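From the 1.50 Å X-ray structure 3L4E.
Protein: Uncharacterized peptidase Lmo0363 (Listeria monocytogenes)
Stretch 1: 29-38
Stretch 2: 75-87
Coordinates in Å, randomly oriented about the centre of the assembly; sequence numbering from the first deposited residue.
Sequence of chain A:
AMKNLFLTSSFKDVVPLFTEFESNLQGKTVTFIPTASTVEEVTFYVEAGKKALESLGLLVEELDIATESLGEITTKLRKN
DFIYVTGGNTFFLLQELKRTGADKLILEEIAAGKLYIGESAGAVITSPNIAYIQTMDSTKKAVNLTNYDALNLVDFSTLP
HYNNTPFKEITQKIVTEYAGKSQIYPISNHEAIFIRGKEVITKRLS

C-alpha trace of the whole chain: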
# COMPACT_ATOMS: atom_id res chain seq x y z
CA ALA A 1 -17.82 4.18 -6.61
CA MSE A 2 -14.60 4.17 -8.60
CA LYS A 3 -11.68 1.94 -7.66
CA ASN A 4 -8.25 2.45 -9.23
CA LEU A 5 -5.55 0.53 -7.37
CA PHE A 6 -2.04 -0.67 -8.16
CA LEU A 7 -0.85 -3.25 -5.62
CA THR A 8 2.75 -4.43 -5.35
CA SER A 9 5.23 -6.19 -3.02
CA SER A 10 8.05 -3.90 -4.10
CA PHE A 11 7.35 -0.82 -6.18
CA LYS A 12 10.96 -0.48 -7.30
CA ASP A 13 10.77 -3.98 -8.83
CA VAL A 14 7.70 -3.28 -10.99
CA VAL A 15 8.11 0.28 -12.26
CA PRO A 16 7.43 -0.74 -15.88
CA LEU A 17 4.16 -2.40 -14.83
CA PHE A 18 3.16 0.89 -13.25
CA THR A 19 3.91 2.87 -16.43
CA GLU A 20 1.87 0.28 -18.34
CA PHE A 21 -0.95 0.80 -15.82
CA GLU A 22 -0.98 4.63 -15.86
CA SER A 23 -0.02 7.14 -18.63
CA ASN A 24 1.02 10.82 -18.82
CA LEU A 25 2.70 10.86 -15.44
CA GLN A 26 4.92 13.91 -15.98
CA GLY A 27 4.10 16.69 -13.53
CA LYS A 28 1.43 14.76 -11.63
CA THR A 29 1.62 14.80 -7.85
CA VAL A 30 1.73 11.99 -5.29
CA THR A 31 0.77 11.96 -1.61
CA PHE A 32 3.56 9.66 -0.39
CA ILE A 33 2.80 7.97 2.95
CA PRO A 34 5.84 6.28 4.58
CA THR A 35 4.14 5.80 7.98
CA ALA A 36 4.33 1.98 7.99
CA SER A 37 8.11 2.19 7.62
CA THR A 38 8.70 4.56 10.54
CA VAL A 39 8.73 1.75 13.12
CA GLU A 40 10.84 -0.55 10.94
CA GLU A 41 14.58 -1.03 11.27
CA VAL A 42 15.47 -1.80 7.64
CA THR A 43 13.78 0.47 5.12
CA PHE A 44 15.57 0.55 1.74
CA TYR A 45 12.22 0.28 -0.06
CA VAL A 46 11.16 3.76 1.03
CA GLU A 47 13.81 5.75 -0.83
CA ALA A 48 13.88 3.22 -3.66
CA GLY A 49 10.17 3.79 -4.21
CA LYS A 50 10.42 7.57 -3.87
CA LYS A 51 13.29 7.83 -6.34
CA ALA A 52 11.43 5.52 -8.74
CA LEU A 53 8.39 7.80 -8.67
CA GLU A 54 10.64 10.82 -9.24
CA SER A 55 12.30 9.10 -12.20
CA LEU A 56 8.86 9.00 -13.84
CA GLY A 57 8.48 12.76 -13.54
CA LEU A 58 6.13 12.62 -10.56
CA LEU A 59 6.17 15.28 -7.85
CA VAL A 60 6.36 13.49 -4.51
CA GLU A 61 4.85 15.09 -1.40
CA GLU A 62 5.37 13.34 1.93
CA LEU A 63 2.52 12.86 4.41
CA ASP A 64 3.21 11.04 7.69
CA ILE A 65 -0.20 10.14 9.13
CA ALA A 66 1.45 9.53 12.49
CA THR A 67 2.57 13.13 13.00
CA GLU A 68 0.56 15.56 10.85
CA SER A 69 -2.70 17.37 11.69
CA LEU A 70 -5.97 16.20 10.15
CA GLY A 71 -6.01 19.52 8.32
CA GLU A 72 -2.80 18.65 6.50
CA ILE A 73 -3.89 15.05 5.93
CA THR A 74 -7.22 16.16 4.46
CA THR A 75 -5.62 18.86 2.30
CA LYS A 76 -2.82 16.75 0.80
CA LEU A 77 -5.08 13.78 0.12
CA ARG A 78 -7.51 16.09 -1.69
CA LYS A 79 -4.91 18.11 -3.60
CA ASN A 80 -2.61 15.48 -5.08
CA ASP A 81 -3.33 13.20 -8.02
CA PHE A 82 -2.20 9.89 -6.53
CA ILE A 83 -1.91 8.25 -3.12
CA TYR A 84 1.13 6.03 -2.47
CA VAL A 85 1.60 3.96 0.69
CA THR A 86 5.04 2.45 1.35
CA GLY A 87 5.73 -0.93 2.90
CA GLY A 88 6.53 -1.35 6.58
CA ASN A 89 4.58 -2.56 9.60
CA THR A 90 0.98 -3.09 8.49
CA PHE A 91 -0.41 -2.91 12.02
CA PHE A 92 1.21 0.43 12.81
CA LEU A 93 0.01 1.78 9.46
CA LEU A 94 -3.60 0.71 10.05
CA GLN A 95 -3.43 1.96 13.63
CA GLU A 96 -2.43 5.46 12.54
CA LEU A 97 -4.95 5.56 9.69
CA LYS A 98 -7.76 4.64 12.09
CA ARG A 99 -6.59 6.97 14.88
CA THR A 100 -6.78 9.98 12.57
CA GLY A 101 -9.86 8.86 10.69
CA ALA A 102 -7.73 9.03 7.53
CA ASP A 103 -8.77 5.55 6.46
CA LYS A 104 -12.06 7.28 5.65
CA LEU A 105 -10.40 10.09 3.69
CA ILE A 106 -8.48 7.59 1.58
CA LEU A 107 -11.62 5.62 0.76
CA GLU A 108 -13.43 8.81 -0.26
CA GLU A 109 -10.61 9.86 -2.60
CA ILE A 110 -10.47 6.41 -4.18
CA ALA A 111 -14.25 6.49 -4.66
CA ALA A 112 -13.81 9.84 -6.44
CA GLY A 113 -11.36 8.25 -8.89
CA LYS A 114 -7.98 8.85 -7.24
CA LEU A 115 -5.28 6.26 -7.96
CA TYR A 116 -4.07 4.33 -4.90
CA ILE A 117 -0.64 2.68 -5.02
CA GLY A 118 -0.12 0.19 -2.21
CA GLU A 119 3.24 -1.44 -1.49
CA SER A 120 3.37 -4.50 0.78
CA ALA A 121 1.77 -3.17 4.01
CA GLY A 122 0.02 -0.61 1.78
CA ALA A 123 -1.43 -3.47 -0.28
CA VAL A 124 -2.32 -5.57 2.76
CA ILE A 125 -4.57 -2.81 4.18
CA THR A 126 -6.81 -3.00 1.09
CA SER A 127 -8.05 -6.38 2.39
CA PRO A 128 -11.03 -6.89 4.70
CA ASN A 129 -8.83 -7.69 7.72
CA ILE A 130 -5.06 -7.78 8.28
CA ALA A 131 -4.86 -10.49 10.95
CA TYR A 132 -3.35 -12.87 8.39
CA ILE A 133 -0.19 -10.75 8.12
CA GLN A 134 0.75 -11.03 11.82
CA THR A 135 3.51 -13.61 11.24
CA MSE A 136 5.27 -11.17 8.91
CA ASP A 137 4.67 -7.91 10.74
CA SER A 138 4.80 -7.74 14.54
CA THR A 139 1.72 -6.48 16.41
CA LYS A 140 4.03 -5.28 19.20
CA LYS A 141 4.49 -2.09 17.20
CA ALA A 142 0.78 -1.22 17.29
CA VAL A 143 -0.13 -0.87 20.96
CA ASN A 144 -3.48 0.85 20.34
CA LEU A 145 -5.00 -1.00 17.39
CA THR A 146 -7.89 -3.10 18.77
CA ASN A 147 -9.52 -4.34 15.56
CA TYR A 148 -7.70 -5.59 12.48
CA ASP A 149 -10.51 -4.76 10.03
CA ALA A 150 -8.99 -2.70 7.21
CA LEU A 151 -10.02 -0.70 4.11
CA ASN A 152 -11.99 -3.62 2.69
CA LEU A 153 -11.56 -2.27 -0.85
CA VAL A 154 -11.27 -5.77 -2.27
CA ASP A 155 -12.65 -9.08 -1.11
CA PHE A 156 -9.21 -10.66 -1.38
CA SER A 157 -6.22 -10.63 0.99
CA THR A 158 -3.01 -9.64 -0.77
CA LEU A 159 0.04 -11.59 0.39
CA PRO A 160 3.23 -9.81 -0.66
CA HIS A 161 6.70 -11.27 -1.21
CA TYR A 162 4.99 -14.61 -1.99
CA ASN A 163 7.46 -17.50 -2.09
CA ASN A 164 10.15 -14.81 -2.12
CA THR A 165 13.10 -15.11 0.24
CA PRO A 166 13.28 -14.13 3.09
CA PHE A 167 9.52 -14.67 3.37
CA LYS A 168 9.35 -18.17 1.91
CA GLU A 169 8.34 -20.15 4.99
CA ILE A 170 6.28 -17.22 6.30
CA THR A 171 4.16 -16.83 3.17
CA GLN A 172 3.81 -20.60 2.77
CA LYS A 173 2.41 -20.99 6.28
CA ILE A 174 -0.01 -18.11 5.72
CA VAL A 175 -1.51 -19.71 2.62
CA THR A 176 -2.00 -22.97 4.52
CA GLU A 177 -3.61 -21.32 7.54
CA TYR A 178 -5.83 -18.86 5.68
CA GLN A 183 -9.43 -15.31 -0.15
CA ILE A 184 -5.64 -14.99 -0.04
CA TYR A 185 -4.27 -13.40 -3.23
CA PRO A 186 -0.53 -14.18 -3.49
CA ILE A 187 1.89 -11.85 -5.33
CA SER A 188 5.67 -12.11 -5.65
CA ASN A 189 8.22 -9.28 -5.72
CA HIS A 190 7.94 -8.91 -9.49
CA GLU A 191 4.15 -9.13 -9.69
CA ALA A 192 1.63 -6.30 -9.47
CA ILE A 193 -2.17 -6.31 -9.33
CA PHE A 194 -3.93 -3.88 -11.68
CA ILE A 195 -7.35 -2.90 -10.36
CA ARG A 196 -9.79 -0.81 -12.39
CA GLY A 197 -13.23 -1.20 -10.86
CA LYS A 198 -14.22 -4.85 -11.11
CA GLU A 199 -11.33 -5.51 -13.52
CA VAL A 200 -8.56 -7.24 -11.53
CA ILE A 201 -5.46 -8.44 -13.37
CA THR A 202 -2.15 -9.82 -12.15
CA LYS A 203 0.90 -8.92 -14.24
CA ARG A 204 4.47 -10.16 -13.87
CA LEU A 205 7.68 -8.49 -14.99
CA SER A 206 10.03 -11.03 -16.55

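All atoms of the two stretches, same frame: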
# COMPACT_ATOMS: atom_id res chain seq x y z
N THR A 29 1.16 14.76 -9.23
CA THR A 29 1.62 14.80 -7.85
C THR A 29 1.17 13.58 -7.05
O THR A 29 0.11 13.02 -7.30
CB THR A 29 1.08 16.05 -7.15
OG1 THR A 29 -0.34 16.11 -7.33
CG2 THR A 29 1.71 17.29 -7.75
N VAL A 30 1.99 13.19 -6.08
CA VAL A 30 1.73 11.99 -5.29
C VAL A 30 1.77 12.33 -3.80
O VAL A 30 2.75 12.91 -3.34
CB VAL A 30 2.82 10.93 -5.57
CG1 VAL A 30 2.58 9.66 -4.74
CG2 VAL A 30 2.87 10.60 -7.05
N THR A 31 0.72 11.97 -3.07
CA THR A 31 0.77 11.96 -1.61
C THR A 31 1.46 10.66 -1.22
O THR A 31 0.91 9.57 -1.42
CB THR A 31 -0.64 12.00 -0.98
OG1 THR A 31 -1.28 13.23 -1.33
CG2 THR A 31 -0.54 11.93 0.53
N PHE A 32 2.66 10.79 -0.67
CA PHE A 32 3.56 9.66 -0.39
C PHE A 32 3.55 9.42 1.12
O PHE A 32 4.03 10.27 1.87
CB PHE A 32 4.96 10.05 -0.90
CG PHE A 32 6.01 8.99 -0.75
CD1 PHE A 32 6.20 8.03 -1.73
CD2 PHE A 32 6.89 9.01 0.34
CE1 PHE A 32 7.21 7.07 -1.62
CE2 PHE A 32 7.89 8.05 0.46
CZ PHE A 32 8.06 7.08 -0.52
N ILE A 33 3.00 8.29 1.54
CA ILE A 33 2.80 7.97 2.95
C ILE A 33 3.76 6.87 3.41
O ILE A 33 3.57 5.71 3.08
CB ILE A 33 1.34 7.54 3.22
CG1 ILE A 33 0.38 8.68 2.84
CG2 ILE A 33 1.16 7.12 4.68
CD1 ILE A 33 -1.08 8.24 2.77
N PRO A 34 4.82 7.24 4.14
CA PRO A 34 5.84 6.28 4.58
C PRO A 34 5.61 5.79 6.02
O PRO A 34 6.48 5.15 6.60
CB PRO A 34 7.12 7.09 4.51
CG PRO A 34 6.67 8.47 4.92
CD PRO A 34 5.26 8.63 4.37
N THR A 35 4.45 6.10 6.58
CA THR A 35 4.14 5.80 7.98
C THR A 35 4.44 4.36 8.43
O THR A 35 4.97 4.15 9.52
CB THR A 35 2.67 6.12 8.27
OG1 THR A 35 2.42 7.49 7.90
CG2 THR A 35 2.32 5.89 9.74
N ALA A 36 4.11 3.38 7.60
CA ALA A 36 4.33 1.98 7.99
C ALA A 36 5.81 1.73 8.28
O ALA A 36 6.17 0.93 9.14
CB ALA A 36 3.84 1.04 6.89
N SER A 37 6.67 2.43 7.54
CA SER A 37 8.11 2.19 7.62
C SER A 37 8.77 2.84 8.83
O SER A 37 9.92 2.53 9.15
CB SER A 37 8.80 2.71 6.35
OG SER A 37 8.93 4.13 6.40
N THR A 38 8.07 3.75 9.50
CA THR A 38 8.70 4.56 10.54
C THR A 38 9.02 3.79 11.82
O THR A 38 9.76 4.28 12.67
CB THR A 38 7.88 5.82 10.87
OG1 THR A 38 6.60 5.44 11.41
CG2 THR A 38 7.69 6.70 9.62
N THR A 75 -6.04 17.99 3.39
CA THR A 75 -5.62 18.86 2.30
C THR A 75 -4.77 18.13 1.26
O THR A 75 -5.07 18.19 0.06
CB THR A 75 -4.83 20.07 2.82
OG1 THR A 75 -5.64 20.79 3.76
CG2 THR A 75 -4.45 21.00 1.67
N LYS A 76 -3.72 17.46 1.71
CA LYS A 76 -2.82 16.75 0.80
C LYS A 76 -3.55 15.65 0.04
O LYS A 76 -3.41 15.54 -1.18
CB LYS A 76 -1.62 16.18 1.56
CG LYS A 76 -0.68 17.26 2.11
CD LYS A 76 0.50 16.67 2.87
CE LYS A 76 1.50 17.76 3.26
NZ LYS A 76 2.63 17.25 4.08
N LEU A 77 -4.32 14.84 0.75
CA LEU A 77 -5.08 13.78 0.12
C LEU A 77 -6.00 14.31 -0.98
O LEU A 77 -6.17 13.67 -2.02
CB LEU A 77 -5.87 12.98 1.15
CG LEU A 77 -5.03 12.00 1.98
CD1 LEU A 77 -5.87 11.39 3.09
CD2 LEU A 77 -4.42 10.91 1.10
N ARG A 78 -6.60 15.48 -0.73
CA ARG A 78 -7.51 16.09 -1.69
C ARG A 78 -6.78 16.73 -2.87
O ARG A 78 -7.25 16.68 -4.01
CB ARG A 78 -8.39 17.13 -1.00
CG ARG A 78 -9.30 16.54 0.04
CD ARG A 78 -10.31 17.54 0.55
NE ARG A 78 -11.51 16.87 1.04
CZ ARG A 78 -12.54 16.53 0.26
NH1 ARG A 78 -12.51 16.81 -1.04
NH2 ARG A 78 -13.59 15.92 0.78
N LYS A 79 -5.63 17.33 -2.59
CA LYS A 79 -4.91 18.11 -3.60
C LYS A 79 -4.22 17.25 -4.65
O LYS A 79 -4.32 17.50 -5.85
CB LYS A 79 -3.87 19.01 -2.93
CG LYS A 79 -3.08 19.86 -3.90
CD LYS A 79 -2.14 20.82 -3.18
CE LYS A 79 -0.87 20.12 -2.72
NZ LYS A 79 -0.01 19.73 -3.87
N ASN A 80 -3.50 16.23 -4.19
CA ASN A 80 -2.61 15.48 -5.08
C ASN A 80 -3.32 14.41 -5.90
O ASN A 80 -4.37 13.89 -5.51
CB ASN A 80 -1.42 14.93 -4.31
CG ASN A 80 -0.61 16.04 -3.63
OD1 ASN A 80 -0.40 17.11 -4.21
ND2 ASN A 80 -0.18 15.80 -2.41
N ASP A 81 -2.72 14.08 -7.04
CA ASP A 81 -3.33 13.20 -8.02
C ASP A 81 -3.40 11.75 -7.57
O ASP A 81 -4.40 11.07 -7.80
CB ASP A 81 -2.58 13.29 -9.34
CG ASP A 81 -2.61 14.69 -9.92
OD1 ASP A 81 -3.72 15.20 -10.16
OD2 ASP A 81 -1.53 15.28 -10.12
N PHE A 82 -2.33 11.29 -6.92
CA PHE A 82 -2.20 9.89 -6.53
C PHE A 82 -1.95 9.76 -5.04
O PHE A 82 -1.50 10.71 -4.41
CB PHE A 82 -1.04 9.21 -7.26
CG PHE A 82 -1.09 9.33 -8.76
CD1 PHE A 82 -2.29 9.39 -9.43
CD2 PHE A 82 0.08 9.36 -9.49
CE1 PHE A 82 -2.33 9.50 -10.80
CE2 PHE A 82 0.05 9.46 -10.87
CZ PHE A 82 -1.15 9.53 -11.52
N ILE A 83 -2.26 8.59 -4.49
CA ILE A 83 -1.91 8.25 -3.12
C ILE A 83 -0.97 7.05 -3.17
O ILE A 83 -1.27 6.07 -3.84
CB ILE A 83 -3.18 7.88 -2.29
CG1 ILE A 83 -4.18 9.04 -2.29
CG2 ILE A 83 -2.80 7.49 -0.86
CD1 ILE A 83 -5.59 8.64 -1.87
N TYR A 84 0.16 7.12 -2.48
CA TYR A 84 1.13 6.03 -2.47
C TYR A 84 1.45 5.69 -1.02
O TYR A 84 1.82 6.57 -0.24
CB TYR A 84 2.41 6.48 -3.18
CG TYR A 84 3.55 5.48 -3.25
CD1 TYR A 84 4.29 5.15 -2.11
CD2 TYR A 84 3.91 4.90 -4.47
CE1 TYR A 84 5.36 4.26 -2.18
CE2 TYR A 84 4.97 4.01 -4.55
CZ TYR A 84 5.69 3.70 -3.41
OH TYR A 84 6.75 2.82 -3.51
N VAL A 85 1.34 4.41 -0.67
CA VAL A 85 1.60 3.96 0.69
C VAL A 85 2.75 2.96 0.67
O VAL A 85 2.64 1.89 0.04
CB VAL A 85 0.34 3.34 1.32
CG1 VAL A 85 0.64 2.80 2.73
CG2 VAL A 85 -0.79 4.37 1.36
N THR A 86 3.85 3.30 1.34
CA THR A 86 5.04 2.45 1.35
C THR A 86 4.83 1.21 2.21
O THR A 86 3.91 1.16 3.03
CB THR A 86 6.27 3.17 1.94
OG1 THR A 86 6.15 3.23 3.38
CG2 THR A 86 6.45 4.59 1.37
N GLY A 87 5.69 0.22 2.02
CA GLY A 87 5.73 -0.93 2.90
C GLY A 87 6.15 -0.55 4.31
O GLY A 87 6.46 0.60 4.61
O HOH W 1 -1.87 18.50 -7.29
O HOH W 2 -3.51 12.49 -2.70
O HOH W 3 3.29 3.46 4.87

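The contact is built on two neighbouring parallel strands, 29-33 and 82-85, whose N-to-C directions differ by 25° and whose axes approach to 4.5 Å. Four bridges set the register, Val 30 with Phe 82, Thr 31 with Ile 83, Phe 32 with Tyr 84 and Ile 33 with Val 85, and together the two stretches bury 852 Å².

The backbone bonding follows the parallel pattern, in which one residue donates and accepts on the same edge. Thr 31 N donates to Phe 82 O (2.9 Å, N-H...O angle 164°), and Thr 31 O accepts from Tyr 84 N (2.8 Å, 164°). Ile 33 repeats this two residues on: its N donates to Tyr 84 O at 2.7 Å and 167°, and its O accepts from Thr 86 N at 3.0 Å and 168°. The ladder begins less ideally. Thr 29 O accepts from Phe 82 N at 3.0 Å and 150°, and also receives a weak bond from Asp 81 N, 3.0 Å long but bent to 120°.

Asp 81 N has a better-directed acceptor in Thr 29 OG1 (3.1 Å, 153°). In return, the Asp 81 carboxylate satisfies the backbone of Thr 29: Thr 29 N donates to Asp 81 OD2 at 2.9 Å and 166°. Side chain and backbone thus exchange roles across the start of the strand pair. Water 1 extends the link, lying 2.8 Å from Thr 29 OG1 and donating to Lys 79 O at 3.0 Å.

Asn 80 is the first residue after the helix to leave helical phi/psi, and its CA-to-CB bond points toward stretch 1. Asn 80 ND2 donates to Thr 31 OG1 (3.0 Å, 164°), while Asn 80 OD1 accepts from Lys 79 NZ at 2.7 Å, so both ends of the amide are engaged. The Thr 31 hydroxyl also meets water 2, with OG1 2.7 Å from its oxygen; Lys 76 O lies 3.1 Å from the same OG1, but the geometry does not settle whether they bond.

At the far end, water 3 joins the stretches where direct strand pairing stops. It donates to Ile 33 O (2.9 Å) and to Thr 86 O (3.0 Å) and accepts from Ala 36 N (2.9 Å), which gives Ile 33 O a second donor. Thr 86 OG1 donates within its own stretch to Gly 87 O at 2.9 Å. Ser 37 N, 3.5 Å from Gly 87 O, has too poor an angle to bond there; it donates instead to Pro 34 O at 2.9 Å, an acceptor shared with Ser 37 OG at 2.7 Å.

Apolar contacts occur on both faces of the strand pair. On one, Val 30 CG1 meets Tyr 84 CB at 3.5 Å, and the rings of Phe 32 and Tyr 84 lie near parallel (20°) but slid apart, with centroids 5.0 Å apart and little overlap. On the other, Ile 33 CD1 lies 4.1 Å from both Ile 83 CG2 and Val 85 CG2.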